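Local atomic coordinates of BSU-2 beta-lactamase (Bacillus subtilis, PDB entry 6W5E), a protein that is a class D beta-lactamase that probably hydrolyses the amide bond of beta-lactam rings, and so is linked to antibiotic resistance. Residues D41-T46 / K252-D257; I51-Q56 / F178-A183; Q70-Q75 / V241-D246; G216-L219 / G223-W226; G229-E234 / Y262-S267. All coordinates share one frame; numbering follows the deposited sequence. Where two conformers were deposited one is given.

Interaction 1 (D41-T46 / K252-D257); sequences DEFKDT and KNITVD
Ile254 meets Glu42 and Phe43 at once, its CA 6.2 Å from that of Glu42. Coming along the helix, this is the residue that carries the apolar half of the contact. Its CG2 branch, anti to the backbone N, fits between CB of Glu42 at 3.9 Å and CZ of the Phe43 ring at 3.8 Å, which it reaches obliquely. The other branch ends in CD1, 3.6 Å from the backbone O of Glu42. One residue on, Thr255 points away from the loop and is hydrogen-bonded to Thr242, which ties the helix to the sheet. At Asp257 the character turns polar. The Glu42 chain bends at its second torsion (chi2 -72°) and lays OE2 only 2.5 Å from OD2 of Asp257, the carboxylate planes 60° apart; as Asp257 has a second conformer, this distance is doubtful. The firm partner of Glu42 OE2 is Lys261, a salt bridge from the next turn, and Lys261 also bridges to Asp41. The loop ahead of strand 48-54 thus packs against helix 248-261, which itself lies on the central antiparallel sheet as in serine beta-lactamases and penicillin-binding proteins.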
# COMPACT_ATOMS: atom_id res chain seq x y z
N ASP A 41 13.92 -2.88 -18.16
CA ASP A 41 14.21 -1.52 -18.59
C ASP A 41 13.45 -0.46 -17.80
O ASP A 41 13.76 0.73 -17.94
CB ASP A 41 14.09 -1.32 -20.11
CG ASP A 41 12.67 -1.42 -20.64
OD1 ASP A 41 11.69 -1.46 -19.88
OD2 ASP A 41 12.56 -1.46 -21.89
N GLU A 42 12.52 -0.86 -16.94
CA GLU A 42 11.89 0.09 -16.04
C GLU A 42 12.80 0.46 -14.88
O GLU A 42 12.55 1.46 -14.20
CB GLU A 42 10.61 -0.50 -15.46
CG GLU A 42 9.56 -0.86 -16.49
CD GLU A 42 8.89 0.34 -17.09
OE1 GLU A 42 8.92 1.43 -16.49
OE2 GLU A 42 8.28 0.17 -18.17
N PHE A 43 13.86 -0.33 -14.64
CA PHE A 43 14.75 -0.17 -13.50
C PHE A 43 16.20 0.01 -13.92
O PHE A 43 17.09 -0.15 -13.08
CB PHE A 43 14.68 -1.40 -12.60
CG PHE A 43 13.34 -1.60 -11.96
CD1 PHE A 43 13.06 -1.03 -10.73
CD2 PHE A 43 12.37 -2.37 -12.59
CE1 PHE A 43 11.84 -1.23 -10.14
CE2 PHE A 43 11.15 -2.56 -12.00
CZ PHE A 43 10.88 -1.99 -10.78
N LYS A 44 16.46 0.30 -15.19
CA LYS A 44 17.85 0.37 -15.65
C LYS A 44 18.65 1.41 -14.89
O LYS A 44 19.87 1.27 -14.76
CB LYS A 44 17.90 0.61 -17.16
CG LYS A 44 17.26 1.91 -17.60
N ASP A 45 17.99 2.45 -14.36
CA ASP A 45 18.67 3.49 -13.60
C ASP A 45 18.19 3.57 -12.15
O ASP A 45 18.43 4.57 -11.47
CB ASP A 45 18.52 4.84 -14.30
CG ASP A 45 19.39 4.96 -15.54
OD1 ASP A 45 18.97 4.51 -16.62
OD2 ASP A 45 20.51 5.51 -15.42
N THR A 46 17.54 2.52 -11.65
CA THR A 46 16.90 2.56 -10.35
C THR A 46 17.17 1.26 -9.61
O THR A 46 17.09 0.18 -10.19
CB THR A 46 15.38 2.71 -10.54
OG1 THR A 46 15.11 3.90 -11.28
CG2 THR A 46 14.69 2.82 -9.20
N LYS A 252 5.17 4.46 -8.49
CA LYS A 252 3.86 4.39 -9.13
C LYS A 252 3.99 4.50 -10.64
O LYS A 252 3.34 3.76 -11.38
CB LYS A 252 2.95 5.49 -8.58
CG LYS A 252 1.53 5.46 -9.16
CD LYS A 252 0.68 6.58 -8.60
CE LYS A 252 -0.71 6.54 -9.19
NZ LYS A 252 -1.59 7.64 -8.69
N ASN A 253 4.82 5.43 -11.12
CA ASN A 253 4.98 5.59 -12.56
C ASN A 253 5.56 4.32 -13.20
O ASN A 253 5.16 3.93 -14.30
CB ASN A 253 5.86 6.80 -12.87
CG ASN A 253 5.18 8.11 -12.55
OD1 ASN A 253 3.96 8.15 -12.37
ND2 ASN A 253 5.96 9.19 -12.48
N ILE A 254 6.50 3.67 -12.51
CA ILE A 254 7.04 2.41 -13.01
C ILE A 254 5.94 1.36 -13.09
O ILE A 254 5.80 0.65 -14.10
CB ILE A 254 8.20 1.93 -12.12
CG1 ILE A 254 9.48 2.74 -12.39
CG2 ILE A 254 8.45 0.44 -12.31
CD1 ILE A 254 10.57 2.49 -11.40
N THR A 255 5.14 1.26 -12.03
CA THR A 255 4.08 0.26 -11.99
C THR A 255 3.09 0.48 -13.12
O THR A 255 2.72 -0.45 -13.84
CB THR A 255 3.35 0.33 -10.65
OG1 THR A 255 4.28 0.19 -9.57
CG2 THR A 255 2.31 -0.78 -10.56
N VAL A 256 2.64 1.73 -13.28
CA VAL A 256 1.68 2.04 -14.34
C VAL A 256 2.25 1.71 -15.71
O VAL A 256 1.56 1.15 -16.56
CB VAL A 256 1.20 3.49 -14.21
CG1 VAL A 256 0.43 3.91 -15.44
CG2 VAL A 256 0.33 3.64 -12.95
N ASP A 257 3.53 2.05 -15.94
CA ASP A 257 4.14 1.71 -17.22
C ASP A 257 4.11 0.20 -17.47
O ASP A 257 3.77 -0.23 -18.58
CB ASP A 257 5.56 2.27 -17.31
CG ASP A 257 5.96 2.60 -18.74
OD1 ASP A 257 5.28 3.42 -19.38
OD2 ASP A 257 6.96 2.03 -19.22

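Interaction 2 (I51-Q56 / F178-A183); sequences ILHDLQ and FLEKLA
Leu55 and Glu180 mark the closest approach of the two backbones, 7.9 Å between their CA atoms, where the chain leaves strand 48-54 of the central antiparallel sheet under the cover of helix 172-184. No backbone hydrogen bond spans that gap; side chains fill it. His53, with CG anti to its N (chi1 179°), holds its imidazole out to the helix, and Glu180, extended throughout, lays its carboxylate over one ring face. The two planes are 18° apart, so this is a stack, with OE1 of Glu180 sitting 3.4 Å above the plane of the His53 ring, over its centre. NE2 of His53 and OE2 of Glu180 are 3.4 Å apart, but the angle is too poor for a hydrogen bond. Leu55 runs past Glu180 in the opposite direction, its CD2 3.9 Å from CG of Glu180 and in plane at the edge of the His53 ring. Its other methyl, CD1, rests 3.9 Å from CB of Ala183. The polar ends are held from outside: His53 ND1 by the hydroxyl of Thr60, Glu180 OE2 by a salt bridge to Lys184. With Glu176 also close, the negative charge would tend to favour the protonated imidazole, though Lys184 offsets part of it.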
# COMPACT_ATOMS: atom_id res chain seq x y z
N ILE A 51 6.99 -7.01 -8.13
CA ILE A 51 6.36 -8.30 -7.91
C ILE A 51 4.95 -8.24 -8.47
O ILE A 51 4.21 -7.30 -8.19
CB ILE A 51 6.30 -8.66 -6.42
CG1 ILE A 51 7.70 -8.59 -5.79
CG2 ILE A 51 5.68 -10.04 -6.26
CD1 ILE A 51 7.68 -8.32 -4.32
N LEU A 52 4.57 -9.25 -9.26
CA LEU A 52 3.23 -9.33 -9.84
C LEU A 52 2.69 -10.73 -9.63
O LEU A 52 3.31 -11.71 -10.08
CB LEU A 52 3.23 -8.96 -11.32
CG LEU A 52 1.84 -8.78 -11.95
CD1 LEU A 52 1.10 -7.62 -11.30
CD2 LEU A 52 1.96 -8.60 -13.46
N HIS A 53 1.55 -10.84 -8.96
CA HIS A 53 0.92 -12.12 -8.67
C HIS A 53 -0.40 -12.24 -9.42
O HIS A 53 -1.28 -11.39 -9.27
CB HIS A 53 0.66 -12.30 -7.18
CG HIS A 53 -0.01 -13.59 -6.84
ND1 HIS A 53 0.69 -14.77 -6.73
CD2 HIS A 53 -1.31 -13.90 -6.65
CE1 HIS A 53 -0.16 -15.75 -6.46
NE2 HIS A 53 -1.38 -15.25 -6.40
N ASP A 54 -0.52 -13.31 -10.21
CA ASP A 54 -1.74 -13.67 -10.93
C ASP A 54 -2.66 -14.44 -9.98
O ASP A 54 -2.35 -15.58 -9.60
CB ASP A 54 -1.31 -14.55 -12.10
CG ASP A 54 -2.46 -14.92 -13.04
OD1 ASP A 54 -3.62 -15.02 -12.60
OD2 ASP A 54 -2.16 -15.18 -14.23
N LEU A 55 -3.78 -13.82 -9.58
CA LEU A 55 -4.68 -14.46 -8.63
C LEU A 55 -5.36 -15.69 -9.22
O LEU A 55 -5.46 -16.73 -8.56
CB LEU A 55 -5.70 -13.45 -8.11
CG LEU A 55 -5.12 -12.45 -7.10
CD1 LEU A 55 -6.01 -11.22 -6.98
CD2 LEU A 55 -4.93 -13.13 -5.74
N GLN A 56 -5.82 -15.60 -10.47
CA GLN A 56 -6.54 -16.72 -11.07
C GLN A 56 -5.65 -17.95 -11.22
O GLN A 56 -6.10 -19.07 -10.98
CB GLN A 56 -7.10 -16.31 -12.43
CG GLN A 56 -8.44 -15.64 -12.37
CD GLN A 56 -8.98 -15.31 -13.74
OE1 GLN A 56 -8.35 -15.62 -14.76
NE2 GLN A 56 -10.16 -14.69 -13.79
N PHE A 178 0.59 -10.12 2.21
CA PHE A 178 -0.50 -9.43 2.89
C PHE A 178 -1.54 -8.94 1.90
O PHE A 178 -2.74 -9.15 2.08
CB PHE A 178 0.07 -8.27 3.70
CG PHE A 178 -0.98 -7.32 4.20
CD1 PHE A 178 -1.88 -7.69 5.19
CD2 PHE A 178 -1.08 -6.05 3.65
CE1 PHE A 178 -2.85 -6.81 5.62
CE2 PHE A 178 -2.04 -5.17 4.09
CZ PHE A 178 -2.93 -5.55 5.08
N LEU A 179 -1.09 -8.27 0.83
CA LEU A 179 -2.03 -7.68 -0.12
C LEU A 179 -2.80 -8.74 -0.90
O LEU A 179 -3.93 -8.50 -1.33
CB LEU A 179 -1.31 -6.72 -1.06
CG LEU A 179 -0.82 -5.45 -0.35
CD1 LEU A 179 0.18 -4.74 -1.23
CD2 LEU A 179 -1.99 -4.52 0.00
N GLU A 180 -2.20 -9.91 -1.13
CA GLU A 180 -2.93 -11.00 -1.76
C GLU A 180 -4.08 -11.47 -0.88
O GLU A 180 -5.18 -11.77 -1.37
CB GLU A 180 -1.97 -12.16 -2.05
CG GLU A 180 -2.64 -13.37 -2.64
CD GLU A 180 -1.66 -14.46 -3.01
OE1 GLU A 180 -0.46 -14.17 -3.24
OE2 GLU A 180 -2.10 -15.63 -3.07
N LYS A 181 -3.86 -11.54 0.44
CA LYS A 181 -4.94 -11.89 1.36
C LYS A 181 -6.04 -10.83 1.35
O LYS A 181 -7.23 -11.17 1.41
CB LYS A 181 -4.39 -12.08 2.77
CG LYS A 181 -3.38 -13.21 2.87
CD LYS A 181 -2.71 -13.19 4.25
CE LYS A 181 -1.74 -14.34 4.43
NZ LYS A 181 -0.89 -14.10 5.62
N LEU A 182 -5.66 -9.55 1.27
CA LEU A 182 -6.68 -8.50 1.18
C LEU A 182 -7.47 -8.60 -0.12
O LEU A 182 -8.70 -8.49 -0.12
CB LEU A 182 -6.02 -7.13 1.33
CG LEU A 182 -6.96 -5.92 1.13
CD1 LEU A 182 -8.09 -5.93 2.16
CD2 LEU A 182 -6.17 -4.60 1.18
N ALA A 183 -6.78 -8.82 -1.24
CA ALA A 183 -7.47 -8.97 -2.52
C ALA A 183 -8.48 -10.11 -2.47
O ALA A 183 -9.61 -9.99 -2.95
CB ALA A 183 -6.46 -9.20 -3.64

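Interaction 3 (Q70-Q75 / V241-D246); sequences QRQTPQ and VTNVDD
Gln72 and Asn243 join loop 70-75, just ahead of the Ser-x-x-Lys motif that ends in the carboxylated Lys79, to strand 236-244 through their side-chain amides alone. Two hydrogen bonds cross the gap: NE2 of Gln72 donates to OD1 of Asn243 over 3.0 Å, and ND2 of Asn243 donates to OE1 of Gln72 over 3.2 Å. The pair is far from a flat, coplanar amide dimer. The amide planes stand 82° apart, each donor lies well above the carbonyl plane of its acceptor, and both bonds are bent, the first to 135° at the hydrogen. One result is that the two acceptors, OE1 of Gln72 and OD1 of Asn243, come within 3.1 Å of each other. Asn243 reaches the loop because its CG lies anti to the backbone N (chi1 163°), which turns the amide toward it.

Hydrogen bonds inside the loop hold the Gln72 amide from its own side as well. NE2 of Gln72 also donates, nearly straight, to the backbone O of Gln70 at 3.3 Å. Further on, OG1 of Thr73 gives its hydrogen to OE1 of Gln75 at 2.7 Å, in the carbonyl plane.

Apolar packing comes from around the pair: Trp226 and Pro172 touch both side chains. OD1 of Asn243 takes a further hydrogen bond from NE of Arg67. The amides are thus oriented by several bonds at once, and the Arg67 cation probably eases the closeness of the two acceptors.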
# COMPACT_ATOMS: atom_id res chain seq x y z
N GLN A 70 14.37 -7.99 1.04
CA GLN A 70 14.94 -7.08 2.03
C GLN A 70 13.82 -6.31 2.72
O GLN A 70 13.06 -5.59 2.07
CB GLN A 70 15.91 -6.10 1.38
CG GLN A 70 17.15 -6.76 0.84
CD GLN A 70 18.01 -7.38 1.93
OE1 GLN A 70 18.10 -6.88 3.05
NE2 GLN A 70 18.66 -8.49 1.59
N ARG A 71 13.74 -6.45 4.05
CA ARG A 71 12.74 -5.71 4.81
C ARG A 71 13.09 -4.23 4.81
O ARG A 71 14.24 -3.85 5.03
CB ARG A 71 12.66 -6.24 6.24
CG ARG A 71 11.98 -7.58 6.34
CD ARG A 71 11.76 -7.95 7.78
NE ARG A 71 10.82 -9.06 7.88
CZ ARG A 71 10.71 -9.85 8.94
NH1 ARG A 71 11.49 -9.66 10.00
NH2 ARG A 71 9.82 -10.83 8.93
N GLN A 72 12.08 -3.40 4.57
CA GLN A 72 12.26 -1.96 4.49
C GLN A 72 11.11 -1.28 5.22
O GLN A 72 10.05 -1.88 5.43
CB GLN A 72 12.36 -1.51 3.03
CG GLN A 72 13.58 -2.09 2.32
CD GLN A 72 13.53 -1.91 0.84
OE1 GLN A 72 13.60 -0.78 0.34
NE2 GLN A 72 13.40 -3.01 0.10
N THR A 73 11.31 -0.03 5.60
CA THR A 73 10.25 0.67 6.31
C THR A 73 9.08 0.93 5.36
O THR A 73 9.29 1.27 4.19
CB THR A 73 10.79 1.97 6.93
OG1 THR A 73 11.31 2.82 5.91
CG2 THR A 73 11.90 1.66 7.96
N PRO A 74 7.84 0.72 5.81
CA PRO A 74 6.71 0.72 4.87
C PRO A 74 6.23 2.11 4.46
O PRO A 74 5.57 2.23 3.42
CB PRO A 74 5.61 -0.03 5.63
CG PRO A 74 5.93 0.22 7.07
CD PRO A 74 7.44 0.22 7.14
N GLN A 75 6.54 3.14 5.24
CA GLN A 75 6.05 4.49 4.95
C GLN A 75 4.52 4.43 4.86
O GLN A 75 3.88 3.61 5.53
CB GLN A 75 6.76 5.06 3.73
CG GLN A 75 8.29 4.97 3.77
CD GLN A 75 8.88 5.55 5.04
OE1 GLN A 75 9.63 4.88 5.76
NE2 GLN A 75 8.55 6.80 5.33
N VAL A 241 3.56 -5.21 -6.13
CA VAL A 241 4.37 -4.43 -5.20
C VAL A 241 5.58 -3.92 -5.96
O VAL A 241 6.32 -4.70 -6.57
CB VAL A 241 4.84 -5.29 -4.01
CG1 VAL A 241 5.94 -4.59 -3.22
CG2 VAL A 241 3.67 -5.61 -3.09
N THR A 242 5.79 -2.61 -5.91
CA THR A 242 6.98 -1.97 -6.45
C THR A 242 7.68 -1.21 -5.33
O THR A 242 7.03 -0.52 -4.54
CB THR A 242 6.61 -1.01 -7.57
OG1 THR A 242 5.90 -1.74 -8.57
CG2 THR A 242 7.86 -0.37 -8.19
N ASN A 243 9.00 -1.35 -5.26
CA ASN A 243 9.79 -0.70 -4.22
C ASN A 243 11.10 -0.23 -4.84
O ASN A 243 11.72 -0.99 -5.59
CB ASN A 243 10.03 -1.69 -3.07
CG ASN A 243 11.15 -1.27 -2.15
OD1 ASN A 243 12.30 -1.67 -2.35
ND2 ASN A 243 10.83 -0.47 -1.14
N VAL A 244 11.50 1.01 -4.54
CA VAL A 244 12.62 1.65 -5.22
C VAL A 244 13.40 2.54 -4.25
O VAL A 244 12.87 3.00 -3.23
CB VAL A 244 12.17 2.51 -6.44
CG1 VAL A 244 11.61 1.64 -7.56
CG2 VAL A 244 11.15 3.57 -6.01
N ASP A 245 14.66 2.80 -4.60
CA ASP A 245 15.48 3.81 -3.93
C ASP A 245 15.21 5.19 -4.52
O ASP A 245 16.14 5.89 -4.95
CB ASP A 245 16.97 3.42 -3.99
CG ASP A 245 17.59 3.63 -5.37
OD1 ASP A 245 16.90 3.42 -6.38
OD2 ASP A 245 18.79 4.00 -5.44
N ASP A 246 13.95 5.60 -4.52
CA ASP A 246 13.47 6.81 -5.19
C ASP A 246 12.10 7.10 -4.58
O ASP A 246 11.71 6.47 -3.59
CB ASP A 246 13.41 6.57 -6.70
CG ASP A 246 13.57 7.85 -7.53
OD1 ASP A 246 13.15 8.93 -7.08
OD2 ASP A 246 14.10 7.75 -8.65

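Interaction 4 (G216-L219 / G223-W226); sequences GTRL and GLGW
Arg218 crosses Leu224 at about a right angle, and its guanidinium folds back over Gly223 and Leu224. A bend at chi3 (71°), in a chain extended up to that point, brings one flat face over Leu224, whose CB lies 4.0 Å above the plane, toward its rim; the same face passes over the carbonyl carbon of Gly223. Nearer the backbone, CB of Arg218 touches CB of Leu224 at 3.8 Å. Trp226, two residues on and on the same side as Leu224, sets its ring edge near the O of Gly216, its NE1 held by the O of Thr73. Under these side chains strands 209-217 and 225-233 pair antiparallel. Gly216 and Trp226 form the hydrogen-bonded pair, with Trp226 N to Gly216 O at 2.8 Å; Thr217 and Gly225 form the non-hydrogen-bonded one. A further bond, Arg218 N to Leu224 O at 2.9 Å, carries the pairing toward the turn. Gly216 closes the Lys-Thr-Gly motif of this family, on the strand that borders the active site. NE of Arg218 is salt-bridged to Asp221, and OG1 of Thr217 bonds to Gly248 N; NH1 of Arg218 and the Thr217 hydroxyl both bind a malonate ion, probably from crystallisation, consistent with a place suited to carboxylates.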
# COMPACT_ATOMS: atom_id res chain seq x y z
N GLY A 216 4.04 5.05 -0.99
CA GLY A 216 4.76 5.44 0.21
C GLY A 216 6.08 6.06 -0.19
O GLY A 216 6.69 5.62 -1.19
N THR A 217 6.54 7.06 0.55
CA THR A 217 7.83 7.70 0.31
C THR A 217 8.46 8.03 1.65
O THR A 217 7.77 8.47 2.57
CB THR A 217 7.67 9.02 -0.47
OG1 THR A 217 6.91 8.82 -1.66
CG2 THR A 217 9.03 9.63 -0.82
N ARG A 218 9.76 7.82 1.76
CA ARG A 218 10.51 8.39 2.87
C ARG A 218 10.74 9.86 2.52
O ARG A 218 11.59 10.19 1.68
CB ARG A 218 11.82 7.65 3.10
CG ARG A 218 12.55 8.12 4.34
CD ARG A 218 13.71 7.22 4.65
NE ARG A 218 14.77 7.39 3.67
CZ ARG A 218 15.58 6.41 3.29
NH1 ARG A 218 16.52 6.65 2.39
NH2 ARG A 218 15.44 5.19 3.80
N LEU A 219 9.96 10.74 3.13
CA LEU A 219 9.95 12.14 2.77
C LEU A 219 11.16 12.89 3.28
O LEU A 219 11.40 14.03 2.84
CB LEU A 219 8.67 12.81 3.28
CG LEU A 219 7.36 12.22 2.73
CD1 LEU A 219 6.15 12.79 3.45
CD2 LEU A 219 7.26 12.46 1.23
N GLY A 223 14.23 9.02 -0.68
CA GLY A 223 15.15 7.96 -1.02
C GLY A 223 14.59 6.56 -0.97
O GLY A 223 15.31 5.61 -1.27
N LEU A 224 13.33 6.41 -0.56
CA LEU A 224 12.68 5.11 -0.49
C LEU A 224 11.25 5.32 -0.97
O LEU A 224 10.58 6.26 -0.54
CB LEU A 224 12.66 4.62 0.96
CG LEU A 224 11.86 3.35 1.24
CD1 LEU A 224 12.40 2.18 0.45
CD2 LEU A 224 11.89 3.07 2.73
N GLY A 225 10.79 4.45 -1.85
CA GLY A 225 9.49 4.62 -2.47
C GLY A 225 8.80 3.29 -2.69
O GLY A 225 9.43 2.27 -2.98
N TRP A 226 7.47 3.32 -2.56
CA TRP A 226 6.64 2.15 -2.74
C TRP A 226 5.41 2.50 -3.56
O TRP A 226 4.88 3.61 -3.46
CB TRP A 226 6.07 1.68 -1.41
CG TRP A 226 6.97 1.16 -0.33
CD1 TRP A 226 7.56 1.89 0.66
CD2 TRP A 226 7.27 -0.21 -0.06
NE1 TRP A 226 8.25 1.05 1.52
CE2 TRP A 226 8.09 -0.24 1.10
CE3 TRP A 226 6.94 -1.42 -0.68
CZ2 TRP A 226 8.57 -1.43 1.64
CZ3 TRP A 226 7.42 -2.61 -0.14
CH2 TRP A 226 8.23 -2.60 1.00

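Interaction 5 (G229-E234 / Y262-S267); sequences GFIKTE and YGLITS
Ile231 and Thr233 pack against Leu264 and Ile265 in a buried, apolar contact, where the last residues of the chain fold back onto the far end of strand 225-233. No hydrogen bond crosses it. Ile231 does most of the reaching: CG1 lies anti to the backbone N (chi1 179°), and the extended branch ends with CD1 wedged 3.6 Å from CG1 of Ile265 and equally close to the backbone O of Leu264. It meets Ile265 at about a right angle, and its CD1 is also 4.1 Å from CB of Leu264. Two positions along the strand, Thr233 offers its methyl, CG2, 3.6 Å from the O of Leu264 and 4.1 Å from CD2 of the same residue.

The turn that delivers these side chains is a Schellman motif. Helix 248-261 stops here, Gly263 with positive phi takes the C-prime place, and the N of Leu264 bonds back to the O of Leu259, so the chain reverses and drops Leu264 and Ile265 between helix and sheet. This is the helix that covers one face of the central sheet in the serine beta-lactamase fold; Ile265 touches its Val256 and Leu259, and Leu264 reaches Tyr238 on the neighbouring strand.

Thr233 divides its roles cleanly: OG1 is hydrogen-bonded to the O of Gly236 and the N of His235 in the hairpin turn, which leaves CG2 to face the apolar residues.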
# COMPACT_ATOMS: atom_id res chain seq x y z
N GLY A 229 -0.52 -2.65 -4.37
CA GLY A 229 -1.96 -2.71 -4.59
C GLY A 229 -2.34 -3.89 -5.48
O GLY A 229 -1.69 -4.93 -5.46
N PHE A 230 -3.43 -3.70 -6.22
CA PHE A 230 -3.91 -4.75 -7.09
C PHE A 230 -4.72 -4.12 -8.21
O PHE A 230 -5.14 -2.96 -8.12
CB PHE A 230 -4.70 -5.84 -6.35
CG PHE A 230 -5.37 -5.38 -5.09
CD1 PHE A 230 -6.56 -4.66 -5.12
CD2 PHE A 230 -4.82 -5.68 -3.85
CE1 PHE A 230 -7.16 -4.25 -3.95
CE2 PHE A 230 -5.43 -5.27 -2.68
CZ PHE A 230 -6.60 -4.55 -2.74
N ILE A 231 -4.90 -4.88 -9.29
CA ILE A 231 -5.66 -4.40 -10.44
C ILE A 231 -6.67 -5.46 -10.83
O ILE A 231 -6.33 -6.65 -10.93
CB ILE A 231 -4.76 -4.00 -11.63
CG1 ILE A 231 -5.62 -3.54 -12.81
CG2 ILE A 231 -3.78 -5.13 -12.04
CD1 ILE A 231 -4.86 -2.74 -13.82
N LYS A 232 -7.91 -5.04 -11.02
CA LYS A 232 -8.97 -5.93 -11.47
C LYS A 232 -9.19 -5.66 -12.95
O LYS A 232 -9.35 -4.50 -13.35
CB LYS A 232 -10.25 -5.64 -10.68
CG LYS A 232 -11.48 -6.36 -11.20
CD LYS A 232 -12.67 -6.24 -10.24
CE LYS A 232 -12.70 -4.90 -9.50
NZ LYS A 232 -14.08 -4.48 -9.11
N THR A 233 -9.13 -6.70 -13.76
CA THR A 233 -9.39 -6.61 -15.19
C THR A 233 -10.52 -7.57 -15.57
O THR A 233 -11.04 -8.32 -14.74
CB THR A 233 -8.15 -6.94 -16.04
OG1 THR A 233 -7.99 -8.36 -16.14
CG2 THR A 233 -6.89 -6.32 -15.44
N GLU A 234 -10.87 -7.56 -16.85
CA GLU A 234 -11.85 -8.51 -17.36
C GLU A 234 -11.27 -9.89 -17.59
O GLU A 234 -12.00 -10.80 -17.99
CB GLU A 234 -12.49 -7.96 -18.64
CG GLU A 234 -13.37 -6.75 -18.37
CD GLU A 234 -13.76 -6.00 -19.63
OE1 GLU A 234 -13.41 -6.46 -20.73
OE2 GLU A 234 -14.44 -4.96 -19.51
N TYR A 262 1.83 -4.48 -20.39
CA TYR A 262 1.38 -5.86 -20.34
C TYR A 262 -0.13 -5.98 -20.41
O TYR A 262 -0.68 -7.05 -20.12
CB TYR A 262 2.00 -6.60 -19.14
CG TYR A 262 3.44 -6.93 -19.44
CD1 TYR A 262 3.76 -8.08 -20.14
CD2 TYR A 262 4.47 -6.05 -19.10
CE1 TYR A 262 5.07 -8.38 -20.47
CE2 TYR A 262 5.79 -6.34 -19.43
CZ TYR A 262 6.08 -7.51 -20.11
OH TYR A 262 7.39 -7.80 -20.44
N GLY A 263 -0.82 -4.91 -20.81
CA GLY A 263 -2.21 -4.99 -21.20
C GLY A 263 -3.21 -5.08 -20.07
O GLY A 263 -4.37 -5.43 -20.32
N LEU A 264 -2.81 -4.76 -18.84
CA LEU A 264 -3.73 -4.79 -17.71
C LEU A 264 -4.45 -3.46 -17.52
O LEU A 264 -5.65 -3.43 -17.23
CB LEU A 264 -2.99 -5.21 -16.44
CG LEU A 264 -2.32 -6.59 -16.49
CD1 LEU A 264 -1.69 -6.96 -15.16
CD2 LEU A 264 -3.28 -7.68 -16.95
N ILE A 265 -3.74 -2.34 -17.67
CA ILE A 265 -4.37 -1.03 -17.79
C ILE A 265 -4.65 -0.81 -19.26
O ILE A 265 -3.72 -0.77 -20.08
CB ILE A 265 -3.47 0.08 -17.23
CG1 ILE A 265 -3.35 -0.04 -15.71
CG2 ILE A 265 -4.00 1.47 -17.62
CD1 ILE A 265 -2.38 0.95 -15.10
N THR A 266 -5.92 -0.67 -19.61
CA THR A 266 -6.31 -0.41 -20.99
C THR A 266 -7.12 0.88 -21.04
O THR A 266 -6.55 1.96 -21.21
CB THR A 266 -7.09 -1.60 -21.57
OG1 THR A 266 -8.19 -1.93 -20.72
CG2 THR A 266 -6.17 -2.81 -21.71
N SER A 267 -8.43 0.79 -20.85
CA SER A 267 -9.27 1.97 -20.79
C SER A 267 -10.52 1.67 -19.98
O SER A 267 -10.71 0.54 -19.51
CB SER A 267 -9.66 2.43 -22.20
OG SER A 267 -10.53 1.49 -22.80
OXT SER A 267 -11.36 2.55 -19.78

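How the interactions relate
Interactions 2 to 5 all reach the same six-stranded antiparallel sheet. Strand 225-233 carries interaction 4 at one end and interaction 5 at the other, their centres about 24 Å apart, while its neighbour 236-244 serves interaction 3 and pairs on its other side with the strand of interaction 2. Interactions 3 and 4, with centres about 7 Å apart, touch directly on the active-site side. Helix 248-261, used by interaction 1 and just preceding the tail of interaction 5, packs on one face; helix 172-184 of interaction 2 touches Phe230 of interaction 5. Interaction 1 spans interactions 2, 3 and 4 in sequence and alternates with 5, as 2 does with 3, so early and late residues build one domain.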